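Local coordinates for protein beta-galactosidase (Marinomonas sp. ef1, PDB 6Y2K) that hydrolyses terminal beta-D-galactose residues of beta-galactosides as a cold-active, hexameric enzyme of family GH42, at residues W12-S15 / R16-E19; A21-M24 / R25-G28. All coordinates share one frame; numbering follows the deposited sequence.

Contact 1: residues W12-S15 / R16-E19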
ATOM      1  N   TRP A  12      47.095   6.721 -28.383  1.00 17.04           N
ATOM      2  CA  TRP A  12      47.146   5.617 -29.360  1.00 18.11           C
ATOM      3  C   TRP A  12      48.474   5.629 -30.126  1.00 19.28           C
ATOM      4  O   TRP A  12      49.030   6.697 -30.369  1.00 18.93           O
ATOM      5  CB  TRP A  12      45.967   5.697 -30.359  1.00 17.63           C
ATOM      6  CG  TRP A  12      44.634   5.883 -29.674  1.00 16.86           C
ATOM      7  CD1 TRP A  12      43.858   7.001 -29.696  1.00 16.79           C
ATOM      8  CD2 TRP A  12      43.967   4.945 -28.825  1.00 16.38           C
ATOM      9  NE1 TRP A  12      42.737   6.819 -28.920  1.00 16.59           N
ATOM     10  CE2 TRP A  12      42.785   5.569 -28.362  1.00 16.54           C
ATOM     11  CE3 TRP A  12      44.250   3.637 -28.407  1.00 16.60           C
ATOM     12  CZ2 TRP A  12      41.877   4.924 -27.510  1.00 16.42           C
ATOM     13  CZ3 TRP A  12      43.343   2.993 -27.547  1.00 16.68           C
ATOM     14  CH2 TRP A  12      42.166   3.639 -27.123  1.00 16.35           C
ATOM     15  N   PRO A  13      48.974   4.445 -30.524  1.00 20.88           N
ATOM     16  CA  PRO A  13      50.192   4.458 -31.345  1.00 21.91           C
ATOM     17  C   PRO A  13      49.988   5.207 -32.668  1.00 22.23           C
ATOM     18  O   PRO A  13      48.887   5.208 -33.215  1.00 21.14           O
ATOM     19  CB  PRO A  13      50.506   2.972 -31.582  1.00 22.23           C
ATOM     20  CG  PRO A  13      49.294   2.210 -31.163  1.00 22.49           C
ATOM     21  CD  PRO A  13      48.471   3.086 -30.260  1.00 21.59           C
ATOM     22  N   LYS A  14      51.052   5.851 -33.152  1.00 23.41           N
ATOM     23  CA  LYS A  14      51.014   6.629 -34.403  1.00 24.03           C
ATOM     24  C   LYS A  14      50.566   5.806 -35.609  1.00 22.75           C
ATOM     25  O   LYS A  14      50.009   6.360 -36.553  1.00 22.14           O
ATOM     26  CB  LYS A  14      52.385   7.246 -34.701  1.00 25.82           C
ATOM     27  CG  LYS A  14      52.792   8.332 -33.722  1.00 27.75           C
ATOM     28  CD  LYS A  14      54.018   9.097 -34.200  1.00 29.95           C
ATOM     29  CE  LYS A  14      54.453  10.139 -33.175  1.00 31.01           C
ATOM     30  NZ  LYS A  14      55.579  10.974 -33.680  1.00 32.06           N
ATOM     31  N   SER A  15      50.814   4.496 -35.572  1.00 22.47           N
ATOM     32  CA  SER A  15      50.320   3.564 -36.591  1.00 22.99           C
ATOM     33  C   SER A  15      48.780   3.520 -36.752  1.00 23.20           C
ATOM     34  O   SER A  15      48.288   3.058 -37.781  1.00 23.74           O
ATOM     35  CB  SER A  15      50.854   2.155 -36.309  1.00 23.10           C
ATOM     36  OG  SER A  15      50.432   1.685 -35.036  1.00 23.65           O
ATOM     37  N   ARG A  16      48.039   3.994 -35.747  1.00 22.82           N
ATOM     38  CA  ARG A  16      46.572   4.142 -35.818  1.00 22.45           C
ATOM     39  C   ARG A  16      46.079   5.431 -36.470  1.00 21.80           C
ATOM     40  O   ARG A  16      44.933   5.480 -36.919  1.00 22.05           O
ATOM     41  CB  ARG A  16      45.946   4.079 -34.405  1.00 22.98           C
ATOM     42  CG  ARG A  16      45.794   2.682 -33.822  1.00 23.62           C
ATOM     43  CD  ARG A  16      44.737   1.844 -34.524  1.00 24.14           C
ATOM     44  NE  ARG A  16      43.468   2.561 -34.671  1.00 25.45           N
ATOM     45  CZ  ARG A  16      42.410   2.111 -35.342  1.00 25.46           C
ATOM     46  NH1 ARG A  16      42.422   0.906 -35.912  1.00 25.77           N
ATOM     47  NH2 ARG A  16      41.321   2.867 -35.420  1.00 25.30           N
ATOM     48  N   TRP A  17      46.914   6.468 -36.511  1.00 21.05           N
ATOM     49  CA  TRP A  17      46.435   7.836 -36.769  1.00 20.96           C
ATOM     50  C   TRP A  17      45.797   8.071 -38.146  1.00 20.98           C
ATOM     51  O   TRP A  17      44.761   8.749 -38.245  1.00 19.10           O
ATOM     52  CB  TRP A  17      47.570   8.843 -36.534  1.00 21.39           C
ATOM     53  CG  TRP A  17      47.989   9.000 -35.085  1.00 21.85           C
ATOM     54  CD1 TRP A  17      47.543   8.283 -34.005  1.00 21.62           C
ATOM     55  CD2 TRP A  17      48.965   9.916 -34.577  1.00 21.83           C
ATOM     56  NE1 TRP A  17      48.163   8.712 -32.863  1.00 21.74           N
ATOM     57  CE2 TRP A  17      49.042   9.713 -33.182  1.00 22.05           C
ATOM     58  CE3 TRP A  17      49.773  10.899 -35.163  1.00 21.70           C
ATOM     59  CZ2 TRP A  17      49.902  10.455 -32.360  1.00 21.91           C
ATOM     60  CZ3 TRP A  17      50.630  11.637 -34.346  1.00 21.70           C
ATOM     61  CH2 TRP A  17      50.682  11.412 -32.961  1.00 21.80           C
ATOM     62  N   VAL A  18      46.401   7.536 -39.206  1.00 21.34           N
ATOM     63  CA  VAL A  18      45.850   7.739 -40.556  1.00 22.45           C
ATOM     64  C   VAL A  18      44.496   7.029 -40.666  1.00 22.45           C
ATOM     65  O   VAL A  18      43.527   7.614 -41.151  1.00 22.55           O
ATOM     66  CB  VAL A  18      46.801   7.260 -41.677  1.00 23.45           C
ATOM     67  CG1 VAL A  18      46.130   7.364 -43.045  1.00 23.73           C
ATOM     68  CG2 VAL A  18      48.090   8.074 -41.669  1.00 24.34           C
ATOM     69  N   GLU A  19      44.454   5.776 -40.215  1.00 23.16           N
ATOM     70  CA  GLU A  19      43.211   4.995 -40.167  1.00 24.85           C
ATOM     71  C   GLU A  19      42.103   5.696 -39.363  1.00 22.83           C
ATOM     72  O   GLU A  19      40.956   5.707 -39.801  1.00 22.55           O
ATOM     73  CB  GLU A  19      43.478   3.586 -39.602  1.00 27.02           C
ATOM     74  CG  GLU A  19      42.242   2.744 -39.257  1.00 30.24           C
ATOM     75  CD  GLU A  19      41.301   2.517 -40.435  1.00 32.82           C
ATOM     76  OE1 GLU A  19      41.790   2.535 -41.588  1.00 37.77           O
ATOM     77  OE2 GLU A  19      40.081   2.312 -40.213  1.00 32.55           O
TER
HETATM   78  O   HOH W   1      48.951   5.885 -39.021  1.00 21.91           O
HETATM   79  O   HOH W   2      46.792   4.129 -39.781  1.00 19.05           O
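Lys14 O is gripped twice, by the backbone N of Trp17 at 3.1 Å and by water 1, which donates to it. The site lies where the loop after strand 2-6 of the TIM barrel runs into helix 17-27, and the chain winds into it through two overlapping type I turns. The first of these is closed by Arg16 N, 2.9 Å from Pro13 O. Water 1 passes the link on from Lys14 O to Val18 N, and water 2 joins Ser15 O to Glu19 N in the same way. Each water thus stands in for a direct bond between residues four apart, so water links the backbone where the chain winds into the helix.

The side chain of Trp17 lies beneath Lys14. Lys14 CA sits 3.7 Å from the centroid of the five-membered ring and only 1° off its normal, a CH-pi contact. Beyond it the extended lysine chain crosses the six-membered ring, with Lys14 CG 3.8 Å from Trp17 CH2, and carries NZ on to a salt bridge with Glu56. Trp17 CG stands anti to the carbonyl carbon (chi1 -69°), which turns the indole back beneath the preceding loop, while Trp53, Ser57 and Ile60 of helix 52-63 also pack on it. Trp17 NE1 reaches Trp12 O at 3.3 Å in a weak, bent hydrogen bond and has a second weak acceptor in Pro9 O. Arg16 heads elsewhere: bent at chi2 and chi3, its chain takes NH2 to a salt bridge with Asp20, while Arg16 CB rests 3.4 Å from Pro13 O.

Contact 2: residues A21-M24 / R25-G28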
ATOM      1  N   ALA A  21      41.614   8.888 -38.818  1.00 19.91           N
ATOM      2  CA  ALA A  21      41.123  10.040 -39.569  1.00 20.27           C
ATOM      3  C   ALA A  21      40.264   9.639 -40.774  1.00 20.34           C
ATOM      4  O   ALA A  21      39.245  10.275 -41.047  1.00 21.29           O
ATOM      5  CB  ALA A  21      42.287  10.921 -40.007  1.00 20.36           C
ATOM      6  N   GLN A  22      40.669   8.584 -41.477  1.00 21.17           N
ATOM      7  CA  GLN A  22      39.903   8.050 -42.620  1.00 21.50           C
ATOM      8  C   GLN A  22      38.546   7.501 -42.165  1.00 20.68           C
ATOM      9  O   GLN A  22      37.522   7.784 -42.778  1.00 20.71           O
ATOM     10  CB  GLN A  22      40.702   6.959 -43.351  1.00 21.99           C
ATOM     11  CG  GLN A  22      41.916   7.500 -44.095  1.00 22.59           C
ATOM     12  CD  GLN A  22      42.833   6.421 -44.648  1.00 23.69           C
ATOM     13  OE1 GLN A  22      42.952   5.321 -44.093  1.00 23.92           O
ATOM     14  NE2 GLN A  22      43.507   6.746 -45.746  1.00 24.27           N
ATOM     15  N   HIS A  23      38.562   6.747 -41.073  1.00 19.90           N
ATOM     16  CA  HIS A  23      37.351   6.191 -40.464  1.00 19.85           C
ATOM     17  C   HIS A  23      36.398   7.334 -40.040  1.00 19.97           C
ATOM     18  O   HIS A  23      35.210   7.305 -40.363  1.00 20.47           O
ATOM     19  CB  HIS A  23      37.742   5.292 -39.279  1.00 19.76           C
ATOM     20  CG  HIS A  23      36.674   4.340 -38.834  1.00 19.29           C
ATOM     21  ND1 HIS A  23      36.941   3.275 -38.003  1.00 19.40           N
ATOM     22  CD2 HIS A  23      35.346   4.291 -39.091  1.00 19.19           C
ATOM     23  CE1 HIS A  23      35.823   2.614 -37.764  1.00 19.35           C
ATOM     24  NE2 HIS A  23      34.840   3.207 -38.415  1.00 19.43           N
ATOM     25  N   MET A  24      36.922   8.361 -39.379  1.00 19.68           N
ATOM     26  CA  MET A  24      36.113   9.540 -39.023  1.00 20.26           C
ATOM     27  C   MET A  24      35.384  10.129 -40.244  1.00 21.17           C
ATOM     28  O   MET A  24      34.184  10.394 -40.206  1.00 19.73           O
ATOM     29  CB  MET A  24      36.991  10.625 -38.382  1.00 19.62           C
ATOM     30  CG  MET A  24      37.445  10.305 -36.965  1.00 19.32           C
ATOM     31  SD  MET A  24      38.761  11.396 -36.399  1.00 19.29           S
ATOM     32  CE  MET A  24      39.290  10.516 -34.928  1.00 18.73           C
ATOM     33  N   ARG A  25      36.132  10.303 -41.326  1.00 22.67           N
ATOM     34  CA  ARG A  25      35.581  10.836 -42.573  0.50 23.42           C
ATOM     35  C   ARG A  25      34.450   9.939 -43.095  1.00 23.55           C
ATOM     36  O   ARG A  25      33.391  10.446 -43.469  1.00 23.57           O
ATOM     37  CB  ARG A  25      36.689  11.008 -43.628  0.50 24.10           C
ATOM     38  CG  ARG A  25      36.257  11.687 -44.924  0.50 24.84           C
ATOM     39  CD  ARG A  25      37.422  11.812 -45.903  0.50 25.70           C
ATOM     40  NE  ARG A  25      37.156  12.817 -46.928  0.50 26.81           N
ATOM     41  CZ  ARG A  25      38.038  13.212 -47.842  0.50 28.08           C
ATOM     42  NH1 ARG A  25      39.259  12.691 -47.867  0.50 28.59           N
ATOM     43  NH2 ARG A  25      37.698  14.132 -48.731  0.50 28.57           N
ATOM     44  N   ARG A  26      34.663   8.621 -43.091  1.00 23.38           N
ATOM     45  CA  ARG A  26      33.651   7.664 -43.578  1.00 23.59           C
ATOM     46  C   ARG A  26      32.322   7.795 -42.841  1.00 22.90           C
ATOM     47  O   ARG A  26      31.265   7.681 -43.449  1.00 21.44           O
ATOM     48  CB  ARG A  26      34.138   6.209 -43.477  1.00 24.69           C
ATOM     49  CG  ARG A  26      35.244   5.858 -44.468  1.00 26.25           C
ATOM     50  CD  ARG A  26      35.432   4.352 -44.654  1.00 26.85           C
ATOM     51  NE  ARG A  26      35.941   3.642 -43.475  1.00 26.85           N
ATOM     52  CZ  ARG A  26      37.223   3.568 -43.092  1.00 27.50           C
ATOM     53  NH1 ARG A  26      37.539   2.870 -41.999  1.00 27.54           N
ATOM     54  NH2 ARG A  26      38.197   4.183 -43.768  1.00 27.49           N
ATOM     55  N   ILE A  27      32.391   8.025 -41.533  1.00 21.83           N
ATOM     56  CA  ILE A  27      31.194   8.209 -40.702  1.00 21.53           C
ATOM     57  C   ILE A  27      30.446   9.503 -41.048  1.00 20.95           C
ATOM     58  O   ILE A  27      29.228   9.554 -40.927  1.00 21.57           O
ATOM     59  CB  ILE A  27      31.555   8.124 -39.194  1.00 21.44           C
ATOM     60  CG1 ILE A  27      31.962   6.681 -38.845  1.00 21.48           C
ATOM     61  CG2 ILE A  27      30.398   8.571 -38.304  1.00 21.45           C
ATOM     62  CD1 ILE A  27      32.778   6.545 -37.580  1.00 21.76           C
ATOM     63  N   GLY A  28      31.162  10.524 -41.502  1.00 20.44           N
ATOM     64  CA  GLY A  28      30.590  11.855 -41.734  1.00 20.81           C
ATOM     65  C   GLY A  28      31.041  12.917 -40.744  1.00 20.73           C
ATOM     66  O   GLY A  28      30.502  14.033 -40.749  1.00 20.92           O
TER
HETATM   67  O   HOH W   3      40.934   3.504 -43.761  1.00 39.47           O
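Three successive alpha-helical bonds tie the two segments together, from Arg25 N, Arg26 N and Ile27 N to Ala21 O, Gln22 O and His23 O, the last of them 3.1 Å long. On this frame Arg26 folds back over the preceding turn. A bend at chi3 (-67°) lays its guanidinium over the backbone, with His23 CA 3.6 Å from the guanidinium plane and under its centre. The group is nearly parallel to the imidazole, their planes 20° apart, and Arg26 NH1 lies over one ring face, 3.6 Å from His23 CG. Arg26 NH2 donates to water 3, which in turn donates to Gln22 OE1 at 2.7 Å, so the guanidinium is steadied from both ends: NH1 is also held by Glu19.

Helix 17-27 is the crossover of the beta-alpha-beta unit between strands 2-6 and 29-34, and the Met24 side chain packs on Tyr7, Ile29 and Val32. With CG anti to the backbone N (chi1 -162°), the His23 ring leans along the helix towards Ile27, whose CD1 comes within 3.7 Å of His23 CD2. Its NE2 is hydrogen-bonded to Glu375, and Trp354 meets the ring edge-to-face. An alanine at His23 would be likely to leave Glu375 without this partner, and Arg26 NH1 and Ile27 CD1 without the ring they rest on. Gly28, the first residue past the helix, has the positive phi of a Schellman motif; its N donates to Arg25 O at 3.0 Å and, weakly, to Met24 O.

In the fold
Contact 1 brings the chain from the preceding loop into helix 17-27, the first helix of the barrel, and contact 2 takes up its last turns, with centres about 14 Å apart. A salt bridge joins them directly: Glu19 OE2 of contact 1 lies 3.2 Å from Arg26 NH1 of contact 2, linking residues two turns apart. Both lie on the outer side of the barrel, their centres about 35 and 30 Å from the centre of the chain, and no other subunit touches either. Bound glycerol, probably from the crystallisation liquor, comes within about 4 Å of the Trp17 side chain and about 3 Å of that of His23; such molecules often mark pockets.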